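Local coordinates for ancillary protein 1 (Streptococcus pyogenes, PDB 2XI9) that probably mediates attachment of the pilus to host cells, as the pilus-presented adhesin whose internal thioester bond is required for efficient host cell interaction, at residues Y189-G194 and E319-I324; I94-E99 and D323-E328; L258-L263 and M272-L277. All blocks are in the same frame, centred on the assembly; numbering follows the deposited sequence.

Contact 1 of 3, residues Y189-G194 and E319-I324; sequences YTHIAG and EDLVDI
The imidazole ring of His-191 carries a methyl group of Leu-321 on one face and a carboxylate oxygen of Asp-320 at its edge. They meet at an interdomain junction, where strand 189-193, the outermost strand of the mixed sheet in the thioester domain, faces strand 321-329, which carries the chain back to pair with strand 26-33 of the prealbumin-like fold. Leu-321 CD2 stands almost squarely above the middle of the ring, 3.9 Å from the centroid of the His-191 ring and only 10° off the ring normal, a CH-pi contact over the face. Asp-320 OD1 comes in near the ring plane, 3.2 Å from His-191 CE1, while the carboxylate itself is turned steeply, with the two planes 69° apart. His-191 NE2 is hydrogen-bonded to Asp-299 OD1 on the neighbouring strand 299-303, which helps to fix the ring's rotation; the ring also meets that of Phe-301 at a shallow tilt.

The two strands are not sheet neighbours: their axes cross at 74°, no hydrogen bond joins them, and side chains make the junction. Strand 117-119 completes it, since Ile-119 is hydrogen-bonded to His-191 through the backbone, and the histidine side chain touches it.

With CG of His-191 anti to the backbone N, the ring swings out from its strand toward the leucine, and the two side chains cross nearly at right angles. Leu-321 divides its two methyls between neighbouring targets. CD2, besides covering the ring, lies 3.7 Å from the backbone oxygen His-191 O, whereas CD1 reaches past Ile-192 to Ala-193, sitting 3.9 Å from Ala-193 CB and 3.8 Å from Ala-193 N.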
ATOM      1  N   TYR A 189      -2.528  -5.167   9.586  1.00 13.69           N
ATOM      2  CA  TYR A 189      -2.526  -4.234   8.474  1.00 11.40           C
ATOM      3  C   TYR A 189      -3.868  -3.532   8.344  1.00 11.88           C
ATOM      4  O   TYR A 189      -4.930  -4.120   8.666  1.00 12.44           O
ATOM      5  CB  TYR A 189      -2.176  -4.973   7.167  1.00 10.13           C
ATOM      6  CG  TYR A 189      -0.821  -5.640   7.168  1.00 10.25           C
ATOM      7  CD1 TYR A 189      -0.623  -6.851   7.815  1.00 13.12           C
ATOM      8  CD2 TYR A 189       0.256  -5.071   6.513  1.00  9.14           C
ATOM      9  CE1 TYR A 189       0.594  -7.459   7.813  1.00 12.87           C
ATOM     10  CE2 TYR A 189       1.504  -5.679   6.514  1.00  9.17           C
ATOM     11  CZ  TYR A 189       1.669  -6.865   7.171  1.00 11.29           C
ATOM     12  OH  TYR A 189       2.880  -7.493   7.235  1.00 10.86           O
ATOM     13  N   THR A 190      -3.820  -2.282   7.859  1.00 11.39           N
ATOM     14  CA  THR A 190      -4.992  -1.568   7.395  1.00 11.55           C
ATOM     15  C   THR A 190      -5.147  -1.809   5.904  1.00 11.60           C
ATOM     16  O   THR A 190      -4.206  -1.606   5.174  1.00 10.96           O
ATOM     17  CB  THR A 190      -4.859  -0.055   7.614  1.00 12.49           C
ATOM     18  OG1 THR A 190      -4.697   0.177   9.018  1.00 16.10           O
ATOM     19  CG2 THR A 190      -6.126   0.643   7.192  1.00 13.36           C
ATOM     20  N   HIS A 191      -6.348  -2.204   5.457  1.00 11.24           N
ATOM     21  CA  HIS A 191      -6.618  -2.350   4.028  1.00  9.73           C
ATOM     22  C   HIS A 191      -7.118  -0.976   3.547  1.00  9.95           C
ATOM     23  O   HIS A 191      -8.012  -0.418   4.157  1.00 10.99           O
ATOM     24  CB  HIS A 191      -7.646  -3.475   3.865  1.00 10.17           C
ATOM     25  CG  HIS A 191      -8.317  -3.550   2.538  1.00 10.41           C
ATOM     26  ND1 HIS A 191      -9.615  -4.034   2.408  1.00 10.75           N
ATOM     27  CD2 HIS A 191      -7.904  -3.218   1.288  1.00 10.60           C
ATOM     28  CE1 HIS A 191      -9.959  -3.994   1.130  1.00 10.44           C
ATOM     29  NE2 HIS A 191      -8.941  -3.517   0.429  1.00  9.85           N
ATOM     30  N   ILE A 192      -6.465  -0.422   2.527  1.00  9.65           N
ATOM     31  CA  ILE A 192      -6.879   0.818   1.873  1.00 10.49           C
ATOM     32  C   ILE A 192      -6.968   0.624   0.359  1.00 10.19           C
ATOM     33  O   ILE A 192      -6.492  -0.372  -0.154  1.00 10.03           O
ATOM     34  CB  ILE A 192      -5.901   1.963   2.173  1.00 10.60           C
ATOM     35  CG1 ILE A 192      -4.542   1.750   1.524  1.00 10.93           C
ATOM     36  CG2 ILE A 192      -5.711   2.138   3.691  1.00 11.75           C
ATOM     37  CD1 ILE A 192      -3.692   3.063   1.451  1.00 12.91           C
ATOM     38  N   ALA A 193      -7.584   1.584  -0.325  1.00 10.09           N
ATOM     39  CA  ALA A 193      -7.556   1.640  -1.762  1.00 10.23           C
ATOM     40  C   ALA A 193      -6.154   2.078  -2.167  1.00 10.26           C
ATOM     41  O   ALA A 193      -5.545   2.908  -1.515  1.00 10.45           O
ATOM     42  CB  ALA A 193      -8.630   2.616  -2.296  1.00  9.95           C
ATOM     43  N   GLY A 194      -5.637   1.484  -3.227  1.00  8.82           N
ATOM     44  CA  GLY A 194      -4.319   1.744  -3.741  1.00  9.71           C
ATOM     45  C   GLY A 194      -4.266   3.021  -4.555  1.00  9.55           C
ATOM     46  O   GLY A 194      -4.080   2.998  -5.780  1.00 10.80           O
ATOM     47  N   GLU A 319     -15.975  -3.251  -0.912  1.00 22.08           N
ATOM     48  CA  GLU A 319     -17.139  -3.436  -0.058  1.00 25.48           C
ATOM     49  C   GLU A 319     -16.900  -2.998   1.394  1.00 25.30           C
ATOM     50  O   GLU A 319     -17.829  -2.558   2.061  1.00 25.90           O
ATOM     51  CB  GLU A 319     -17.706  -4.886  -0.156  1.00 27.92           C
ATOM     52  CG  GLU A 319     -16.657  -6.014  -0.138  1.00 31.06           C
ATOM     53  CD  GLU A 319     -15.928  -6.225  -1.506  1.00 32.81           C
ATOM     54  OE1 GLU A 319     -15.997  -5.348  -2.380  1.00 38.10           O
ATOM     55  OE2 GLU A 319     -15.320  -7.285  -1.730  1.00 38.36           O
ATOM     56  N   ASP A 320     -15.648  -3.030   1.845  1.00 30.63           N
ATOM     57  CA  ASP A 320     -15.305  -2.759   3.242  1.00 30.22           C
ATOM     58  C   ASP A 320     -14.600  -1.415   3.410  1.00 26.46           C
ATOM     59  O   ASP A 320     -14.258  -1.018   4.527  1.00 26.95           O
ATOM     60  CB  ASP A 320     -14.419  -3.892   3.765  1.00 31.49           C
ATOM     61  CG  ASP A 320     -13.763  -4.668   2.637  1.00 35.16           C
ATOM     62  OD1 ASP A 320     -13.100  -3.986   1.826  1.00 37.27           O
ATOM     63  OD2 ASP A 320     -13.948  -5.921   2.531  1.00 39.67           O
ATOM     64  N   LEU A 321     -14.424  -0.700   2.315  1.00 22.43           N
ATOM     65  CA  LEU A 321     -13.707   0.555   2.340  1.00 20.00           C
ATOM     66  C   LEU A 321     -14.728   1.660   2.528  1.00 20.64           C
ATOM     67  O   LEU A 321     -15.810   1.606   1.926  1.00 20.88           O
ATOM     68  CB  LEU A 321     -12.936   0.754   1.034  1.00 18.72           C
ATOM     69  CG  LEU A 321     -11.860  -0.288   0.721  1.00 17.80           C
ATOM     70  CD1 LEU A 321     -11.086   0.063  -0.565  1.00 16.79           C
ATOM     71  CD2 LEU A 321     -10.927  -0.375   1.899  1.00 15.86           C
ATOM     72  N   VAL A 322     -14.396   2.619   3.388  1.00 18.79           N
ATOM     73  CA  VAL A 322     -15.240   3.815   3.586  1.00 20.26           C
ATOM     74  C   VAL A 322     -14.400   5.060   3.310  1.00 18.75           C
ATOM     75  O   VAL A 322     -13.159   5.014   3.317  1.00 16.74           O
ATOM     76  CB  VAL A 322     -15.886   3.856   5.009  1.00 21.32           C
ATOM     77  CG1 VAL A 322     -16.684   2.565   5.286  1.00 22.60           C
ATOM     78  CG2 VAL A 322     -14.827   4.058   6.083  1.00 22.21           C
ATOM     79  N   ASP A 323     -15.074   6.170   3.043  1.00 20.38           N
ATOM     80  CA  ASP A 323     -14.378   7.435   2.785  1.00 20.03           C
ATOM     81  C   ASP A 323     -13.728   7.914   4.051  1.00 18.86           C
ATOM     82  O   ASP A 323     -14.375   8.009   5.088  1.00 21.05           O
ATOM     83  CB  ASP A 323     -15.327   8.512   2.279  1.00 22.31           C
ATOM     84  CG  ASP A 323     -15.636   8.360   0.811  1.00 23.62           C
ATOM     85  OD1 ASP A 323     -14.741   8.587  -0.033  1.00 24.20           O
ATOM     86  OD2 ASP A 323     -16.774   7.990   0.511  1.00 28.87           O
ATOM     87  N   ILE A 324     -12.446   8.215   3.936  1.00 18.09           N
ATOM     88  CA  ILE A 324     -11.657   8.797   4.988  1.00 18.34           C
ATOM     89  C   ILE A 324     -11.392  10.226   4.588  1.00 19.60           C
ATOM     90  O   ILE A 324     -11.089  10.510   3.429  1.00 19.85           O
ATOM     91  CB  ILE A 324     -10.321   8.058   5.151  1.00 17.31           C
ATOM     92  CG1 ILE A 324     -10.553   6.583   5.473  1.00 18.11           C
ATOM     93  CG2 ILE A 324      -9.436   8.720   6.227  1.00 17.17           C
ATOM     94  CD1 ILE A 324     -11.576   6.295   6.511  1.00 15.79           C
TER

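Contact 2 of 3, residues I94-E99 and D323-E328; sequences ITFKVE and DIIRME
Phe-96 and Ile-325 meet at about a right angle, the isoleucine lying over one face of the phenyl ring. Its terminal methyl CD1 is the atom over the ring centre, 3.8 Å from the centroid of the Phe-96 ring and 12° off the normal, a CH-pi contact. The rest of the isoleucine spreads over the same ring: Ile-325 CG1 lies 3.9 Å from Phe-96 CZ, and Ile-325 CG2 is 3.9 Å from Phe-96 CD2. Phe-96 holds CG between its backbone N and carbonyl carbon (chi1 65°), which raises the ring toward the facing sheet.

Ile-94 and Ile-325 run alongside each other in opposite senses, touching through their CG2 methyls at 4.1 Å. The other branch of Ile-94 reaches further along the opposing strand, where CG1 is 4.0 Å from Arg-326 O and 4.2 Å from CE of the selenomethionine Met-327. A bend at the last torsion of Met-327 brings that methyl round to the isoleucine.

Arg-326 directs its side chain to the other side of its strand. There NE and NH2 both hydrogen-bond, within a salt bridge, to Glu-328 OE2, which lies in the guanidinium plane and also pairs with Lys-199, while NH1 forms a salt bridge with Glu-118.

Strand 94-99 belongs to the six-stranded antiparallel sheet. Strand 321-329 returns from far along the chain to pair with strand 26-33 and complete the four-stranded one. The segments run nearly antiparallel, their axes approaching to 8.8 Å, with no hydrogen bond between them. Such face-to-face apolar packing makes a beta sandwich, consistent with the prealbumin-like family.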
ATOM      1  N   ILE A  94      -8.340  21.071   5.218  1.00 38.00           N
ATOM      2  CA  ILE A  94      -8.804  20.247   4.111  1.00 36.10           C
ATOM      3  C   ILE A  94     -10.199  20.675   3.694  1.00 37.31           C
ATOM      4  O   ILE A  94     -11.098  20.738   4.523  1.00 38.43           O
ATOM      5  CB  ILE A  94      -8.857  18.746   4.479  1.00 33.01           C
ATOM      6  CG1 ILE A  94      -7.492  18.227   4.926  1.00 32.76           C
ATOM      7  CG2 ILE A  94      -9.385  17.917   3.287  1.00 31.37           C
ATOM      8  CD1 ILE A  94      -6.346  18.635   4.053  1.00 34.68           C
ATOM      9  N   THR A  95     -10.381  20.938   2.402  1.00 37.71           N
ATOM     10  CA  THR A  95     -11.700  21.207   1.849  1.00 38.82           C
ATOM     11  C   THR A  95     -12.153  19.960   1.094  1.00 36.19           C
ATOM     12  O   THR A  95     -11.385  19.399   0.311  1.00 33.57           O
ATOM     13  CB  THR A  95     -11.665  22.433   0.917  1.00 41.93           C
ATOM     14  OG1 THR A  95     -11.174  23.567   1.649  1.00 44.77           O
ATOM     15  CG2 THR A  95     -13.057  22.752   0.373  1.00 44.50           C
ATOM     16  N   PHE A  96     -13.385  19.520   1.352  1.00 35.99           N
ATOM     17  CA  PHE A  96     -13.962  18.401   0.627  1.00 34.08           C
ATOM     18  C   PHE A  96     -15.449  18.609   0.353  1.00 36.61           C
ATOM     19  O   PHE A  96     -16.118  19.380   1.053  1.00 39.60           O
ATOM     20  CB  PHE A  96     -13.690  17.068   1.346  1.00 31.71           C
ATOM     21  CG  PHE A  96     -14.337  16.931   2.700  1.00 30.70           C
ATOM     22  CD1 PHE A  96     -15.529  16.240   2.844  1.00 31.35           C
ATOM     23  CD2 PHE A  96     -13.728  17.443   3.832  1.00 30.75           C
ATOM     24  CE1 PHE A  96     -16.124  16.094   4.096  1.00 32.16           C
ATOM     25  CE2 PHE A  96     -14.313  17.295   5.102  1.00 30.48           C
ATOM     26  CZ  PHE A  96     -15.513  16.626   5.230  1.00 31.47           C
ATOM     27  N   LYS A  97     -15.937  17.962  -0.697  1.00 35.73           N
ATOM     28  CA  LYS A  97     -17.324  18.056  -1.122  1.00 38.39           C
ATOM     29  C   LYS A  97     -17.981  16.686  -1.040  1.00 37.54           C
ATOM     30  O   LYS A  97     -17.396  15.686  -1.477  1.00 34.79           O
ATOM     31  CB  LYS A  97     -17.395  18.597  -2.553  1.00 39.94           C
ATOM     32  CG  LYS A  97     -18.806  18.750  -3.113  1.00 43.83           C
ATOM     33  CD  LYS A  97     -18.917  19.883  -4.166  1.00 49.30           C
ATOM     34  CE  LYS A  97     -18.767  19.358  -5.601  1.00 50.85           C
ATOM     35  NZ  LYS A  97     -18.630  20.470  -6.613  1.00 53.84           N
ATOM     36  N   VAL A  98     -19.168  16.627  -0.440  1.00 39.79           N
ATOM     37  CA  VAL A  98     -19.996  15.428  -0.497  1.00 40.14           C
ATOM     38  C   VAL A  98     -21.105  15.670  -1.489  1.00 44.58           C
ATOM     39  O   VAL A  98     -21.775  16.705  -1.446  1.00 47.55           O
ATOM     40  CB  VAL A  98     -20.611  15.060   0.852  1.00 40.85           C
ATOM     41  CG1 VAL A  98     -21.405  13.750   0.733  1.00 40.19           C
ATOM     42  CG2 VAL A  98     -19.540  14.960   1.910  1.00 37.59           C
ATOM     43  N   GLU A  99     -21.313  14.712  -2.379  1.00 45.41           N
ATOM     44  CA  GLU A  99     -22.251  14.901  -3.473  1.00 49.85           C
ATOM     45  C   GLU A  99     -22.694  13.553  -4.022  1.00 49.75           C
ATOM     46  O   GLU A  99     -21.961  12.908  -4.768  1.00 47.88           O
ATOM     47  CB  GLU A  99     -21.578  15.738  -4.563  1.00 50.43           C
ATOM     48  CG  GLU A  99     -22.466  16.190  -5.692  1.00 56.17           C
ATOM     49  CD  GLU A  99     -21.690  17.001  -6.715  1.00 59.00           C
ATOM     50  OE1 GLU A  99     -20.772  16.432  -7.352  1.00 59.43           O
ATOM     51  OE2 GLU A  99     -21.986  18.204  -6.869  1.00 63.43           O
ATOM     52  N   ASP A 323     -15.074   6.170   3.043  1.00 20.38           N
ATOM     53  CA  ASP A 323     -14.378   7.435   2.785  1.00 20.03           C
ATOM     54  C   ASP A 323     -13.728   7.914   4.051  1.00 18.86           C
ATOM     55  O   ASP A 323     -14.375   8.009   5.088  1.00 21.05           O
ATOM     56  CB  ASP A 323     -15.327   8.512   2.279  1.00 22.31           C
ATOM     57  CG  ASP A 323     -15.636   8.360   0.811  1.00 23.62           C
ATOM     58  OD1 ASP A 323     -14.741   8.587  -0.033  1.00 24.20           O
ATOM     59  OD2 ASP A 323     -16.774   7.990   0.511  1.00 28.87           O
ATOM     60  N   ILE A 324     -12.446   8.215   3.936  1.00 18.09           N
ATOM     61  CA  ILE A 324     -11.657   8.797   4.988  1.00 18.34           C
ATOM     62  C   ILE A 324     -11.392  10.226   4.588  1.00 19.60           C
ATOM     63  O   ILE A 324     -11.089  10.510   3.429  1.00 19.85           O
ATOM     64  CB  ILE A 324     -10.321   8.058   5.151  1.00 17.31           C
ATOM     65  CG1 ILE A 324     -10.553   6.583   5.473  1.00 18.11           C
ATOM     66  CG2 ILE A 324      -9.436   8.720   6.227  1.00 17.17           C
ATOM     67  CD1 ILE A 324     -11.576   6.295   6.511  1.00 15.79           C
ATOM     68  N   ILE A 325     -11.528  11.154   5.530  1.00 21.56           N
ATOM     69  CA  ILE A 325     -10.962  12.469   5.332  1.00 22.53           C
ATOM     70  C   ILE A 325      -9.659  12.417   6.086  1.00 22.49           C
ATOM     71  O   ILE A 325      -9.619  12.482   7.332  1.00 22.68           O
ATOM     72  CB  ILE A 325     -11.852  13.602   5.833  1.00 25.40           C
ATOM     73  CG1 ILE A 325     -13.280  13.471   5.263  1.00 27.75           C
ATOM     74  CG2 ILE A 325     -11.222  14.960   5.465  1.00 26.04           C
ATOM     75  CD1 ILE A 325     -13.340  13.371   3.746  1.00 27.68           C
ATOM     76  N   ARG A 326      -8.585  12.322   5.321  1.00 22.43           N
ATOM     77  CA  ARG A 326      -7.253  12.136   5.856  1.00 23.70           C
ATOM     78  C   ARG A 326      -6.572  13.507   6.015  1.00 26.35           C
ATOM     79  O   ARG A 326      -6.594  14.348   5.093  1.00 27.58           O
ATOM     80  CB  ARG A 326      -6.492  11.194   4.921  1.00 23.38           C
ATOM     81  CG  ARG A 326      -5.303  10.475   5.517  1.00 24.80           C
ATOM     82  CD  ARG A 326      -5.021   9.092   4.892  1.00 25.78           C
ATOM     83  NE  ARG A 326      -3.577   8.871   4.900  1.00 26.89           N
ATOM     84  CZ  ARG A 326      -2.967   7.697   4.938  1.00 24.21           C
ATOM     85  NH1 ARG A 326      -3.647   6.545   4.973  1.00 21.86           N
ATOM     86  NH2 ARG A 326      -1.641   7.682   4.945  1.00 25.09           N
HETATM   87  N   MSE A 327      -6.022  13.765   7.201  1.00 26.79           N
HETATM   88  CA  MSE A 327      -5.161  14.922   7.410  1.00 28.51           C
HETATM   89  C   MSE A 327      -3.854  14.423   8.019  1.00 28.47           C
HETATM   90  O   MSE A 327      -3.862  13.535   8.881  1.00 28.01           O
HETATM   91  CB  MSE A 327      -5.855  15.940   8.321  1.00 30.66           C
HETATM   92  CG  MSE A 327      -5.068  17.192   8.627  1.00 34.72           C
HETATM   93 SE   MSE A 327      -6.058  18.298   9.905  1.00 40.22          SE
HETATM   94  CE  MSE A 327      -6.772  19.730   8.812  1.00 42.70           C
ATOM     95  N   GLU A 328      -2.733  14.947   7.536  1.00 28.75           N
ATOM     96  CA  GLU A 328      -1.426  14.493   7.983  1.00 28.87           C
ATOM     97  C   GLU A 328      -0.609  15.653   8.555  1.00 31.79           C
ATOM     98  O   GLU A 328      -0.606  16.767   8.008  1.00 33.06           O
ATOM     99  CB  GLU A 328      -0.657  13.801   6.857  1.00 27.79           C
ATOM    100  CG  GLU A 328      -1.467  12.753   6.116  1.00 26.24           C
ATOM    101  CD  GLU A 328      -0.630  11.771   5.318  1.00 25.99           C
ATOM    102  OE1 GLU A 328       0.599  11.988   5.139  1.00 26.14           O
ATOM    103  OE2 GLU A 328      -1.217  10.745   4.904  1.00 22.19           O
TER

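Contact 3 of 3, residues L258-L263 and M272-L277; sequences LDKDKL and MNDSTL
Leu-277 keeps CG anti to its backbone N (chi1 179°), which sends both methyls across to Leu-263, Leu-258 and Lys-260. Lys-260 is bent at two places, chi2 (84°) and chi4 (-48°), and the kinked chain carries its ammonium group to Asp-274.

The two leucines Leu-263 and Leu-277 point at each other tip to tip, with Leu-263 CD1 only 3.5 Å from Leu-277 CD1. The same methyl of Leu-277 lies 4.0 Å from Leu-258 CB, and its companion CD2 rests 3.9 Å from Lys-260 N, against the start of the short helix 260-263. Phe-269 touches Leu-263 from the intervening loop, and Leu-258 reaches Leu-247 of helix 238-253, so the apolar side of the contact merges with the helical part of the thioester domain.

At the exposed side, Lys-260 NZ donates to Asp-274 OD1 at 3.1 Å, a hydrogen bond within a salt bridge. The nitrogen approaches on the syn side of the carboxylate but well out of its plane. Lys-260 CE is close by as well, 3.5 Å from Met-272 O.

Each segment begins its helix with a side-chain cap. Asp-259 takes the N-cap position of helix 260-263, where OD2 accepts from Lys-262 N through its anti lone pair. Asn-273 does the same for helix 274-288: its OD1 accepts from Thr-276 N at 2.9 Å, nearly along the C=O axis, and also from Thr-276 OG1, which lies above the carbonyl plane.

A short, weakly bonded helix and the first turn of helix 274-288 are thus joined by leucines, of which Leu-263 and Leu-277 are buried. The ion pair is solvent-exposed and met out of the carboxylate plane, so it is probably weaker than a buried one; Asp-274, at the start of its helix, would also be suited to the positive end of the helix dipole.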
ATOM      1  N   LEU A 258      17.760  -3.427 -12.913  1.00 22.35           N
ATOM      2  CA  LEU A 258      17.533  -4.688 -13.591  1.00 22.98           C
ATOM      3  C   LEU A 258      18.807  -5.096 -14.295  1.00 25.01           C
ATOM      4  O   LEU A 258      18.873  -5.184 -15.530  1.00 25.81           O
ATOM      5  CB  LEU A 258      16.361  -4.546 -14.575  1.00 22.79           C
ATOM      6  CG  LEU A 258      15.099  -3.977 -13.954  1.00 23.80           C
ATOM      7  CD1 LEU A 258      13.969  -3.944 -14.983  1.00 27.80           C
ATOM      8  CD2 LEU A 258      14.698  -4.765 -12.742  1.00 22.25           C
ATOM      9  N   ASP A 259      19.842  -5.308 -13.485  1.00 25.75           N
ATOM     10  CA  ASP A 259      21.164  -5.624 -13.961  1.00 27.10           C
ATOM     11  C   ASP A 259      21.674  -6.824 -13.182  1.00 26.61           C
ATOM     12  O   ASP A 259      21.752  -6.786 -11.973  1.00 24.56           O
ATOM     13  CB  ASP A 259      22.077  -4.418 -13.761  1.00 29.09           C
ATOM     14  CG  ASP A 259      23.508  -4.689 -14.154  1.00 33.14           C
ATOM     15  OD1 ASP A 259      23.878  -4.310 -15.283  1.00 40.20           O
ATOM     16  OD2 ASP A 259      24.273  -5.271 -13.346  1.00 35.25           O
ATOM     17  N   LYS A 260      22.012  -7.882 -13.909  1.00 27.50           N
ATOM     18  CA  LYS A 260      22.441  -9.140 -13.322  1.00 28.50           C
ATOM     19  C   LYS A 260      23.537  -8.918 -12.292  1.00 28.59           C
ATOM     20  O   LYS A 260      23.497  -9.465 -11.198  1.00 27.11           O
ATOM     21  CB  LYS A 260      22.937 -10.050 -14.429  1.00 30.69           C
ATOM     22  CG  LYS A 260      23.032 -11.492 -14.064  1.00 34.97           C
ATOM     23  CD  LYS A 260      21.676 -12.186 -14.228  1.00 36.29           C
ATOM     24  CE  LYS A 260      21.794 -13.718 -14.141  1.00 37.69           C
ATOM     25  NZ  LYS A 260      22.896 -14.305 -14.989  1.00 41.14           N
ATOM     26  N   ASP A 261      24.528  -8.102 -12.621  1.00 29.25           N
ATOM     27  CA  ASP A 261      25.617  -7.907 -11.672  1.00 31.32           C
ATOM     28  C   ASP A 261      25.172  -7.136 -10.425  1.00 29.53           C
ATOM     29  O   ASP A 261      25.633  -7.420  -9.311  1.00 29.66           O
ATOM     30  CB  ASP A 261      26.835  -7.278 -12.352  1.00 34.21           C
ATOM     31  CG  ASP A 261      27.522  -8.234 -13.297  1.00 39.50           C
ATOM     32  OD1 ASP A 261      27.587  -9.449 -12.975  1.00 45.72           O
ATOM     33  OD2 ASP A 261      28.012  -7.788 -14.365  1.00 45.79           O
ATOM     34  N   LYS A 262      24.244  -6.195 -10.588  1.00 27.24           N
ATOM     35  CA  LYS A 262      23.752  -5.444  -9.438  1.00 26.90           C
ATOM     36  C   LYS A 262      22.816  -6.284  -8.554  1.00 25.13           C
ATOM     37  O   LYS A 262      22.705  -6.024  -7.360  1.00 25.33           O
ATOM     38  CB  LYS A 262      23.043  -4.159  -9.902  1.00 27.03           C
ATOM     39  CG  LYS A 262      24.002  -3.192 -10.647  1.00 31.49           C
ATOM     40  CD  LYS A 262      23.610  -1.723 -10.472  1.00 33.90           C
ATOM     41  CE  LYS A 262      24.358  -0.799 -11.471  1.00 38.59           C
ATOM     42  NZ  LYS A 262      23.506  -0.308 -12.636  1.00 38.23           N
ATOM     43  N   LEU A 263      22.140  -7.269  -9.149  1.00 23.67           N
ATOM     44  CA  LEU A 263      21.151  -8.114  -8.446  1.00 22.54           C
ATOM     45  C   LEU A 263      21.782  -9.264  -7.648  1.00 23.99           C
ATOM     46  O   LEU A 263      21.106  -9.880  -6.842  1.00 23.15           O
ATOM     47  CB  LEU A 263      20.134  -8.687  -9.472  1.00 20.41           C
ATOM     48  CG  LEU A 263      19.221  -7.643 -10.114  1.00 20.88           C
ATOM     49  CD1 LEU A 263      18.402  -8.202 -11.283  1.00 21.32           C
ATOM     50  CD2 LEU A 263      18.300  -7.071  -9.047  1.00 16.67           C
HETATM   51  N   MSE A 272      17.748 -15.182  -9.903  1.00 17.88           N
HETATM   52  CA  MSE A 272      16.914 -14.954 -11.093  1.00 16.90           C
HETATM   53  C   MSE A 272      17.720 -15.207 -12.367  1.00 18.32           C
HETATM   54  O   MSE A 272      18.793 -14.620 -12.564  1.00 19.68           O
HETATM   55  CB  MSE A 272      16.357 -13.511 -11.072  1.00 15.92           C
HETATM   56  CG  MSE A 272      15.426 -13.174 -12.181  1.00 13.53           C
HETATM   57 SE   MSE A 272      14.564 -11.476 -12.024  1.00 13.66          SE
HETATM   58  CE  MSE A 272      13.048 -11.946 -10.896  1.00  9.74           C
ATOM     59  N   ASN A 273      17.212 -16.074 -13.243  1.00 18.49           N
ATOM     60  CA  ASN A 273      17.903 -16.376 -14.501  1.00 19.39           C
ATOM     61  C   ASN A 273      17.696 -15.265 -15.579  1.00 19.31           C
ATOM     62  O   ASN A 273      16.892 -14.341 -15.392  1.00 16.87           O
ATOM     63  CB  ASN A 273      17.569 -17.794 -15.003  1.00 20.06           C
ATOM     64  CG  ASN A 273      16.144 -17.934 -15.553  1.00 20.58           C
ATOM     65  OD1 ASN A 273      15.475 -16.934 -15.808  1.00 19.34           O
ATOM     66  ND2 ASN A 273      15.688 -19.191 -15.751  1.00 18.64           N
ATOM     67  N   ASP A 274      18.437 -15.347 -16.677  1.00 21.98           N
ATOM     68  CA  ASP A 274      18.372 -14.300 -17.734  1.00 23.46           C
ATOM     69  C   ASP A 274      16.963 -14.112 -18.324  1.00 22.48           C
ATOM     70  O   ASP A 274      16.494 -12.979 -18.439  1.00 20.76           O
ATOM     71  CB  ASP A 274      19.333 -14.624 -18.876  1.00 27.04           C
ATOM     72  CG  ASP A 274      20.810 -14.465 -18.495  1.00 31.03           C
ATOM     73  OD1 ASP A 274      21.120 -13.848 -17.456  1.00 36.30           O
ATOM     74  OD2 ASP A 274      21.668 -14.959 -19.256  1.00 37.88           O
ATOM     75  N   SER A 275      16.316 -15.213 -18.719  1.00 22.72           N
ATOM     76  CA  SER A 275      14.918 -15.185 -19.221  1.00 23.26           C
ATOM     77  C   SER A 275      13.957 -14.465 -18.295  1.00 19.19           C
ATOM     78  O   SER A 275      13.114 -13.714 -18.758  1.00 19.67           O
ATOM     79  CB  SER A 275      14.369 -16.611 -19.463  1.00 23.71           C
ATOM     80  OG  SER A 275      15.160 -17.288 -20.394  1.00 31.82           O
ATOM     81  N   THR A 276      14.052 -14.719 -16.989  1.00 17.84           N
ATOM     82  CA  THR A 276      13.165 -14.115 -16.002  1.00 15.26           C
ATOM     83  C   THR A 276      13.425 -12.625 -15.770  1.00 14.43           C
ATOM     84  O   THR A 276      12.477 -11.804 -15.689  1.00 13.65           O
ATOM     85  CB  THR A 276      13.169 -14.932 -14.669  1.00 15.48           C
ATOM     86  OG1 THR A 276      12.829 -16.314 -14.938  1.00 15.31           O
ATOM     87  CG2 THR A 276      12.230 -14.367 -13.696  1.00 13.81           C
ATOM     88  N   LEU A 277      14.697 -12.235 -15.731  1.00 15.81           N
ATOM     89  CA  LEU A 277      15.025 -10.830 -15.660  1.00 15.73           C
ATOM     90  C   LEU A 277      14.557 -10.096 -16.951  1.00 14.86           C
ATOM     91  O   LEU A 277      14.130  -8.939 -16.919  1.00 14.56           O
ATOM     92  CB  LEU A 277      16.547 -10.678 -15.406  1.00 17.52           C
ATOM     93  CG  LEU A 277      17.044  -9.241 -15.337  1.00 18.38           C
ATOM     94  CD1 LEU A 277      16.383  -8.496 -14.181  1.00 16.08           C
ATOM     95  CD2 LEU A 277      18.590  -9.221 -15.252  1.00 23.54           C
TER

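From the N terminus, the chain first lays down most of the strands of the prealbumin-like domain, and strand 94-99 opens the loop that contact 2 closes at 323-328, more than 220 residues later. Inside that span the chain enters the thioester domain, where 189-194 begins the loop that contact 1 closes at 319-324. Contact 3, between 258-263 and 272-277, is a local closure nested within both. Contacts 1 and 2 finish on the same strand, 321-329, sharing Asp-323 and Ile-324, their centres 14 Å apart: its start meets the thioester domain and its continuation packs into the sandwich. Contact 3 lies on the opposite side of the chain's centre, its centre 35 Å from that of contact 1.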